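Yersinopine synthase (Yersinia pestis, PDB 6C4M) catalyses the NADPH-dependent reductive condensation of pyruvate with an aminobutanoate-histidine intermediate, the last step in making the metallophore yersinopine. Local coordinates at residues D267-A272 / E289-P294. Sequence-based numbering, arbitrary orientation.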
# COMPACT_ATOMS: atom_id res chain seq x y z
N ASP A 267 6.66 -15.38 -8.67
CA ASP A 267 5.96 -16.02 -9.78
C ASP A 267 5.46 -14.99 -10.80
O ASP A 267 5.68 -15.13 -12.01
CB ASP A 267 4.79 -16.86 -9.26
CG ASP A 267 5.22 -18.16 -8.59
OD1 ASP A 267 5.81 -19.05 -9.24
OD2 ASP A 267 4.97 -18.28 -7.37
N THR A 268 4.79 -13.94 -10.33
CA THR A 268 4.18 -13.02 -11.29
C THR A 268 5.24 -12.22 -12.02
O THR A 268 5.02 -11.79 -13.16
CB THR A 268 3.18 -12.09 -10.62
OG1 THR A 268 3.78 -11.51 -9.47
CG2 THR A 268 1.94 -12.86 -10.17
N THR A 269 6.40 -12.03 -11.40
CA THR A 269 7.45 -11.27 -12.08
C THR A 269 8.15 -12.14 -13.10
O THR A 269 8.43 -11.69 -14.21
CB THR A 269 8.46 -10.72 -11.08
OG1 THR A 269 7.80 -9.81 -10.21
CG2 THR A 269 9.55 -9.96 -11.80
N LEU A 270 8.42 -13.40 -12.74
CA LEU A 270 8.98 -14.34 -13.70
C LEU A 270 8.06 -14.51 -14.92
O LEU A 270 8.53 -14.65 -16.05
CB LEU A 270 9.23 -15.69 -13.03
CG LEU A 270 10.26 -15.71 -11.90
CD1 LEU A 270 10.32 -17.12 -11.30
CD2 LEU A 270 11.59 -15.34 -12.41
N GLN A 271 6.74 -14.50 -14.70
CA GLN A 271 5.82 -14.62 -15.83
C GLN A 271 5.92 -13.42 -16.76
O GLN A 271 5.92 -13.58 -17.99
CB GLN A 271 4.38 -14.79 -15.32
CG GLN A 271 3.36 -15.08 -16.43
CD GLN A 271 2.01 -15.49 -15.88
OE1 GLN A 271 1.90 -16.47 -15.15
NE2 GLN A 271 1.00 -14.69 -16.18
N ALA A 272 6.01 -12.20 -16.20
CA ALA A 272 6.19 -11.02 -17.03
C ALA A 272 7.52 -11.08 -17.77
O ALA A 272 7.63 -10.65 -18.93
CB ALA A 272 6.14 -9.76 -16.16
N GLU A 289 -0.27 -5.20 -10.20
CA GLU A 289 0.59 -4.40 -11.06
C GLU A 289 2.06 -4.72 -10.87
O GLU A 289 2.88 -4.38 -11.73
CB GLU A 289 0.37 -2.91 -10.80
CG GLU A 289 -1.09 -2.43 -10.99
CD GLU A 289 -1.26 -0.94 -10.71
OE1 GLU A 289 -1.91 -0.26 -11.53
OE2 GLU A 289 -0.74 -0.46 -9.68
N GLY A 290 2.40 -5.38 -9.77
CA GLY A 290 3.76 -5.77 -9.47
C GLY A 290 3.69 -6.84 -8.41
O GLY A 290 2.60 -7.29 -8.00
N PRO A 291 4.86 -7.25 -7.92
CA PRO A 291 4.95 -8.48 -7.11
C PRO A 291 4.61 -8.32 -5.65
O PRO A 291 4.34 -9.34 -4.99
CB PRO A 291 6.43 -8.89 -7.27
CG PRO A 291 7.12 -7.56 -7.46
CD PRO A 291 6.20 -6.73 -8.27
N VAL A 292 4.60 -7.10 -5.11
CA VAL A 292 4.53 -6.95 -3.66
C VAL A 292 3.21 -7.49 -3.13
O VAL A 292 2.12 -7.06 -3.52
CB VAL A 292 4.75 -5.49 -3.25
CG1 VAL A 292 4.60 -5.35 -1.76
CG2 VAL A 292 6.16 -5.07 -3.68
N CYS A 293 3.31 -8.38 -2.17
CA CYS A 293 2.18 -9.05 -1.57
C CYS A 293 2.74 -9.82 -0.38
O CYS A 293 3.96 -10.00 -0.29
CB CYS A 293 1.52 -10.00 -2.57
SG CYS A 293 2.55 -11.39 -3.09
N PRO A 294 1.91 -10.34 0.51
CA PRO A 294 2.45 -11.04 1.68
C PRO A 294 3.42 -12.19 1.36
O PRO A 294 4.42 -12.32 2.07
CB PRO A 294 1.18 -11.51 2.40
CG PRO A 294 0.18 -10.43 2.07
CD PRO A 294 0.45 -10.13 0.63
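T269 and P291 make the closest approach between the first turn of helix 267-274 and the loop that leads into helix 294-313. From CB the T269 side chain splits into two branches, and no hydrogen bond joins 267-272 to 289-294. With CG2 anti to the backbone N, OG1 stands beside that N and anti to the carbonyl carbon (chi1 -63°), which brings it against the pyrrolidine ring. T269 OG1 sits 3.4 Å from P291 CB. The same T269 OG1 is 3.6 Å from P291 CG and 4.0 Å from P291 CD. These are van der Waals contacts; the polar need of the hydroxyl is met by a hydrogen bond with the carbonyl O of L263, at the end of helix 255-264. The T269 side chain also packs on V386. The site belongs to the helical part of this staphylopine dehydrogenase family member, and the T269 side chain lies about 9 Å from that of H260, the inferred proton donor/acceptor. One residue earlier on the helix, T268 directs its CB toward the loop, and its OG1 stops 4.0 Å from P291 CA. That hydroxyl is hydrogen-bonded to the side-chain amide of Q287, which also reaches P291 O through a weak hydrogen bond. Farther along the loop, C293 occupies the N-cap position of helix 294-313 and packs on S335 of the second subunit.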